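Long-range contacts in myosin-I heavy chain (Dictyostelium discoideum, PDB 5EJY), which is an actin-based class VII motor with ATPase activity, seen here through the first MyTH4-FERM module of its tail, and acts in early phagocytosis and adhesion: residues Y69-P74 against Q119-R124; I129-S134 against S194-R199. All blocks are in the same frame, centred on the assembly; numbering follows the deposited sequence.

Overall arrangement
Both contacts lie in the helical MyTH4 domain of the tail module, and both use helix 119-133. Contact 1 packs the start of this helix against the end of helix 53-70 and the loop after it. Contact 2 packs its last turn against the end of helix 189-196. The contacts follow one another along the chain, and their centres are about 14 Å apart. They also touch: Y69 OH of contact 1 lies 3.3 Å from F131 CE2 of contact 2. E127, between the two segments of the helix, serves both, through a hydrogen bond with Y69 OH and a salt bridge with K196.

Contact 1: residues Y69-P74 against Q119-R124; sequences YMNSNP and QDLNIR
R124 reaches from helix 119-133 to Y69 O in the last turn of helix 53-70 and to S72 O in the loop that follows. Its NH1 donates to S72 O at 2.6 Å with an N-H...O angle of 162°, and S72 O lies in the guanidinium plane. R124 NH2 adds a weak bond to S72 O at 3.2 Å. The second bond of NH1 goes to Y69 O, 3.0 Å away, and is more bent. Y69 O also accepts from S72 OG, so two donors grip it. The R124 chain turns at chi2 (-65°), which sets CD beside the Y69 ring. The carbonyl end of helix 53-70 would probably favour the positive charge of the guanidinium.

R124 CD and the backbone R124 O both come to 3.5 Å from Y69 CE1, the oxygen at the ring edge. The two side chains cross at about a right angle. The R124 charge is far from the ring centre and adds at most a weak cation-pi attraction. P74 CG sits 3.4 Å from R124 NH2, and these side chains also cross at about a right angle.

Apolar packing comes from M70 and L121. M70 is bent at chi3 (56°), and its CE meets L121 CB at 4.1 Å. L121 CD2 lies against M70 O.

This contact joins two helices of the MyTH4 bundle. Helix 81-97 packs beside it: F84 meets the Y69 ring and touches S72 and R124, while V88 also touches Y69. The Y69 hydroxyl is hydrogen-bonded to E127, one turn further along helix 119-133.

Contact 2: residues I129-S134 against S194-R199; sequences IHFTCS and SIKENR
I195 packs against H130, F131 and S134, where a Schellman motif ends helix 189-196 in the MyTH4 domain. Its CG2, anti to the backbone N, forms a CH-pi contact over the centre of the H130 imidazole, 3.3 Å from the centroid and 9° off the ring normal. I195 CG2 also lies 3.6 Å from F131 CD1. The other branch ends in CD1, which meets S134 CB and OG. S134 OG donates to H130 O, the carbonyl one turn back.

K196 lies side by side with F131, and its CB is 3.9 Å from the ring atoms CE1 and CZ. Its amine leads away to a salt bridge with E127.

N198 has positive phi (57°) and is the C-prime residue of the motif, with its N bonded to I195 O. Its OD1 comes to 3.1 Å from H130 ND1. Its ND2 is held by S166 of helix 161-180, which also packs on H130 through A169 and S170.

R199 N completes the motif with a bond to S194 O. A water lies in the imidazole plane, 2.9 Å from H130 ND1 and 3.1 Å from K196 O, and links the two segments.

Contact 1: residues Y69-P74 against Q119-R124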
loop_
_atom_site.group_PDB
_atom_site.type_symbol
_atom_site.label_atom_id
_atom_site.label_comp_id
_atom_site.label_asym_id
_atom_site.label_seq_id
_atom_site.Cartn_x
_atom_site.Cartn_y
_atom_site.Cartn_z
ATOM N N TYR A 69 -29.752 -0.060 -1.160
ATOM C CA TYR A 69 -28.903 -0.518 -0.059
ATOM C C TYR A 69 -29.662 -0.447 1.257
ATOM O O TYR A 69 -29.571 -1.351 2.088
ATOM C CB TYR A 69 -27.606 0.293 0.041
ATOM C CG TYR A 69 -26.710 -0.155 1.178
ATOM C CD1 TYR A 69 -26.758 0.472 2.416
ATOM C CD2 TYR A 69 -25.820 -1.205 1.012
ATOM C CE1 TYR A 69 -25.939 0.058 3.467
ATOM C CE2 TYR A 69 -25.005 -1.627 2.052
ATOM C CZ TYR A 69 -25.064 -0.996 3.268
ATOM O OH TYR A 69 -24.250 -1.420 4.294
ATOM N N MET A 70 -30.408 0.636 1.446
ATOM C CA MET A 70 -31.186 0.823 2.664
ATOM C C MET A 70 -32.203 -0.297 2.868
ATOM O O MET A 70 -32.435 -0.733 3.990
ATOM C CB MET A 70 -31.912 2.163 2.630
ATOM C CG MET A 70 -30.997 3.348 2.781
ATOM S SD MET A 70 -31.882 4.889 2.618
ATOM C CE MET A 70 -33.145 4.695 3.887
ATOM N N ASN A 71 -32.781 -0.761 1.767
ATOM C CA ASN A 71 -33.870 -1.727 1.794
ATOM C C ASN A 71 -33.414 -3.175 1.683
ATOM O O ASN A 71 -34.237 -4.088 1.723
ATOM C CB ASN A 71 -34.849 -1.426 0.650
ATOM C CG ASN A 71 -35.620 -0.141 0.871
ATOM O OD1 ASN A 71 -35.832 0.274 2.009
ATOM N ND2 ASN A 71 -36.043 0.494 -0.215
ATOM N N SER A 72 -32.111 -3.396 1.536
ATOM C CA SER A 72 -31.626 -4.736 1.220
ATOM C C SER A 72 -31.577 -5.646 2.441
ATOM O O SER A 72 -31.387 -5.189 3.566
ATOM C CB SER A 72 -30.263 -4.693 0.504
ATOM O OG SER A 72 -29.248 -4.214 1.366
ATOM N N ASN A 73 -31.763 -6.940 2.202
ATOM C CA ASN A 73 -31.783 -7.936 3.268
ATOM C C ASN A 73 -30.393 -8.202 3.838
ATOM O O ASN A 73 -29.453 -8.474 3.093
ATOM C CB ASN A 73 -32.409 -9.240 2.756
ATOM C CG ASN A 73 -32.297 -10.380 3.757
ATOM O OD1 ASN A 73 -32.349 -10.170 4.970
ATOM N ND2 ASN A 73 -32.137 -11.599 3.248
ATOM N N PRO A 74 -30.264 -8.121 5.167
ATOM C CA PRO A 74 -29.011 -8.395 5.878
ATOM C C PRO A 74 -28.397 -9.745 5.498
ATOM O O PRO A 74 -27.207 -9.962 5.720
ATOM C CB PRO A 74 -29.448 -8.418 7.344
ATOM C CG PRO A 74 -30.635 -7.516 7.391
ATOM C CD PRO A 74 -31.345 -7.714 6.086
ATOM N N GLN A 119 -35.636 2.361 12.521
ATOM C CA GLN A 119 -34.272 2.283 13.046
ATOM C C GLN A 119 -33.276 1.544 12.144
ATOM O O GLN A 119 -32.158 2.019 11.949
ATOM C CB GLN A 119 -34.265 1.684 14.455
ATOM C CG GLN A 119 -34.899 2.596 15.504
ATOM C CD GLN A 119 -34.171 3.923 15.626
ATOM O OE1 GLN A 119 -32.946 3.975 15.552
ATOM N NE2 GLN A 119 -34.921 4.999 15.808
ATOM N N ASP A 120 -33.676 0.390 11.613
ATOM C CA ASP A 120 -32.801 -0.401 10.744
ATOM C C ASP A 120 -32.415 0.347 9.469
ATOM O O ASP A 120 -31.325 0.160 8.943
ATOM C CB ASP A 120 -33.439 -1.740 10.362
ATOM C CG ASP A 120 -33.355 -2.775 11.475
ATOM O OD1 ASP A 120 -32.599 -2.561 12.449
ATOM O OD2 ASP A 120 -34.043 -3.814 11.365
ATOM N N LEU A 121 -33.315 1.183 8.967
ATOM C CA LEU A 121 -33.020 1.973 7.783
ATOM C C LEU A 121 -32.024 3.078 8.112
ATOM O O LEU A 121 -31.085 3.324 7.343
ATOM C CB LEU A 121 -34.293 2.566 7.182
ATOM C CG LEU A 121 -35.326 1.556 6.680
ATOM C CD1 LEU A 121 -36.482 2.273 6.003
ATOM C CD2 LEU A 121 -34.688 0.555 5.732
ATOM N N ASN A 122 -32.233 3.739 9.249
ATOM C CA ASN A 122 -31.334 4.801 9.698
ATOM C C ASN A 122 -29.928 4.221 9.816
ATOM O O ASN A 122 -28.941 4.856 9.446
ATOM C CB ASN A 122 -31.802 5.372 11.046
ATOM C CG ASN A 122 -31.451 6.857 11.229
ATOM O OD1 ASN A 122 -31.582 7.659 10.302
ATOM N ND2 ASN A 122 -31.016 7.225 12.437
ATOM N N ILE A 123 -29.850 2.994 10.320
ATOM C CA ILE A 123 -28.578 2.297 10.458
ATOM C C ILE A 123 -27.895 2.073 9.102
ATOM O O ILE A 123 -26.687 2.277 8.968
ATOM C CB ILE A 123 -28.768 0.955 11.179
ATOM C CG1 ILE A 123 -29.068 1.205 12.661
ATOM C CG2 ILE A 123 -27.542 0.075 11.034
ATOM C CD1 ILE A 123 -29.226 -0.066 13.475
ATOM N N ARG A 124 -28.667 1.649 8.108
ATOM C CA ARG A 124 -28.150 1.485 6.749
ATOM C C ARG A 124 -27.641 2.792 6.147
ATOM O O ARG A 124 -26.599 2.807 5.475
ATOM C CB ARG A 124 -29.220 0.884 5.837
ATOM C CG ARG A 124 -29.442 -0.597 6.069
ATOM C CD ARG A 124 -28.195 -1.378 5.699
ATOM N NE ARG A 124 -28.310 -2.789 6.041
ATOM C CZ ARG A 124 -29.104 -3.643 5.402
ATOM N NH1 ARG A 124 -29.854 -3.219 4.393
ATOM N NH2 ARG A 124 -29.153 -4.918 5.775
#

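Contact 2: residues I129-S134 against S194-R199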
loop_
_atom_site.group_PDB
_atom_site.type_symbol
_atom_site.label_atom_id
_atom_site.label_comp_id
_atom_site.label_asym_id
_atom_site.label_seq_id
_atom_site.Cartn_x
_atom_site.Cartn_y
_atom_site.Cartn_z
ATOM N N ILE A 129 -23.079 6.604 4.944
ATOM C CA ILE A 129 -22.352 7.810 5.308
ATOM C C ILE A 129 -20.894 7.459 5.619
ATOM O O ILE A 129 -19.961 8.130 5.169
ATOM C CB ILE A 129 -23.045 8.522 6.509
ATOM C CG1 ILE A 129 -24.249 9.334 6.013
ATOM C CG2 ILE A 129 -22.093 9.452 7.222
ATOM C CD1 ILE A 129 -25.220 9.791 7.169
ATOM N N HIS A 130 -20.706 6.386 6.374
ATOM C CA HIS A 130 -19.378 5.961 6.788
ATOM C C HIS A 130 -18.552 5.459 5.582
ATOM O O HIS A 130 -17.368 5.785 5.467
ATOM C CB HIS A 130 -19.510 4.889 7.879
ATOM C CG HIS A 130 -18.225 4.558 8.572
ATOM N ND1 HIS A 130 -18.111 3.507 9.456
ATOM C CD2 HIS A 130 -16.995 5.124 8.498
ATOM C CE1 HIS A 130 -16.867 3.440 9.897
ATOM N NE2 HIS A 130 -16.170 4.406 9.331
ATOM N N PHE A 131 -19.177 4.697 4.680
ATOM C CA PHE A 131 -18.488 4.255 3.453
ATOM C C PHE A 131 -18.017 5.480 2.680
ATOM O O PHE A 131 -16.915 5.501 2.134
ATOM C CB PHE A 131 -19.419 3.478 2.511
ATOM C CG PHE A 131 -19.983 2.203 3.093
ATOM C CD1 PHE A 131 -19.236 1.412 3.950
ATOM C CD2 PHE A 131 -21.262 1.788 2.744
ATOM C CE1 PHE A 131 -19.755 0.237 4.468
ATOM C CE2 PHE A 131 -21.801 0.613 3.271
ATOM C CZ PHE A 131 -21.049 -0.160 4.138
ATOM N N THR A 132 -18.874 6.495 2.611
ATOM C CA THR A 132 -18.597 7.663 1.786
ATOM C C THR A 132 -17.477 8.483 2.401
ATOM O O THR A 132 -16.552 8.884 1.705
ATOM C CB THR A 132 -19.879 8.532 1.585
ATOM O OG1 THR A 132 -20.909 7.709 1.035
ATOM C CG2 THR A 132 -19.609 9.699 0.618
ATOM N N CYS A 133 -17.561 8.722 3.710
ATOM C CA CYS A 133 -16.505 9.431 4.423
ATOM C C CYS A 133 -15.138 8.746 4.276
ATOM O O CYS A 133 -14.098 9.415 4.318
ATOM C CB CYS A 133 -16.850 9.542 5.908
ATOM S SG CYS A 133 -18.194 10.727 6.241
ATOM N N SER A 134 -15.157 7.420 4.146
ATOM C CA SER A 134 -13.935 6.620 4.004
ATOM C C SER A 134 -13.355 6.666 2.588
ATOM O O SER A 134 -12.295 6.083 2.334
ATOM C CB SER A 134 -14.220 5.164 4.387
ATOM O OG SER A 134 -14.741 5.076 5.717
ATOM N N SER A 194 -15.358 -4.186 7.062
ATOM C CA SER A 194 -14.815 -3.560 8.268
ATOM C C SER A 194 -15.459 -2.208 8.582
ATOM O O SER A 194 -15.839 -1.938 9.723
ATOM C CB SER A 194 -13.298 -3.377 8.135
ATOM O OG SER A 194 -12.642 -4.631 8.098
ATOM N N ILE A 195 -15.563 -1.344 7.574
ATOM C CA ILE A 195 -16.166 -0.033 7.772
ATOM C C ILE A 195 -17.590 -0.187 8.291
ATOM O O ILE A 195 -17.981 0.472 9.256
ATOM C CB ILE A 195 -16.203 0.779 6.457
ATOM C CG1 ILE A 195 -14.777 1.105 5.998
ATOM C CG2 ILE A 195 -17.011 2.068 6.647
ATOM C CD1 ILE A 195 -14.703 1.646 4.579
ATOM N N LYS A 196 -18.359 -1.058 7.640
ATOM C CA LYS A 196 -19.756 -1.280 8.016
ATOM C C LYS A 196 -19.853 -1.574 9.501
ATOM O O LYS A 196 -20.686 -0.987 10.206
ATOM C CB LYS A 196 -20.371 -2.429 7.199
ATOM C CG LYS A 196 -21.800 -2.826 7.618
ATOM C CD LYS A 196 -22.477 -3.715 6.573
ATOM C CE LYS A 196 -23.434 -4.729 7.191
ATOM N NZ LYS A 196 -24.177 -4.225 8.385
ATOM N N GLU A 197 -18.987 -2.467 9.979
ATOM C CA GLU A 197 -19.022 -2.893 11.379
ATOM C C GLU A 197 -18.184 -2.023 12.302
ATOM O O GLU A 197 -17.962 -2.383 13.456
ATOM C CB GLU A 197 -18.568 -4.344 11.523
ATOM C CG GLU A 197 -19.244 -5.325 10.588
ATOM C CD GLU A 197 -18.887 -6.767 10.925
ATOM O OE1 GLU A 197 -18.660 -7.569 9.992
ATOM O OE2 GLU A 197 -18.826 -7.098 12.131
ATOM N N ASN A 198 -17.723 -0.882 11.804
ATOM C CA ASN A 198 -16.980 0.062 12.628
ATOM C C ASN A 198 -15.738 -0.558 13.279
ATOM O O ASN A 198 -15.457 -0.323 14.458
ATOM C CB ASN A 198 -17.905 0.680 13.697
ATOM C CG ASN A 198 -18.960 1.608 13.088
ATOM O OD1 ASN A 198 -18.638 2.476 12.282
ATOM N ND2 ASN A 198 -20.225 1.409 13.456
ATOM N N ARG A 199 -15.002 -1.356 12.515
ATOM C CA ARG A 199 -13.765 -1.944 13.013
ATOM C C ARG A 199 -12.612 -1.688 12.036
ATOM O O ARG A 199 -12.845 -1.256 10.920
ATOM C CB ARG A 199 -13.941 -3.436 13.248
ATOM C CG ARG A 199 -14.197 -4.231 11.990
ATOM C CD ARG A 199 -14.125 -5.722 12.279
ATOM N NE ARG A 199 -13.942 -6.496 11.052
ATOM C CZ ARG A 199 -14.937 -7.073 10.389
ATOM N NH1 ARG A 199 -16.177 -6.967 10.846
ATOM N NH2 ARG A 199 -14.695 -7.756 9.276
HETATM O O HOH W 1 -20.662 2.070 9.680
#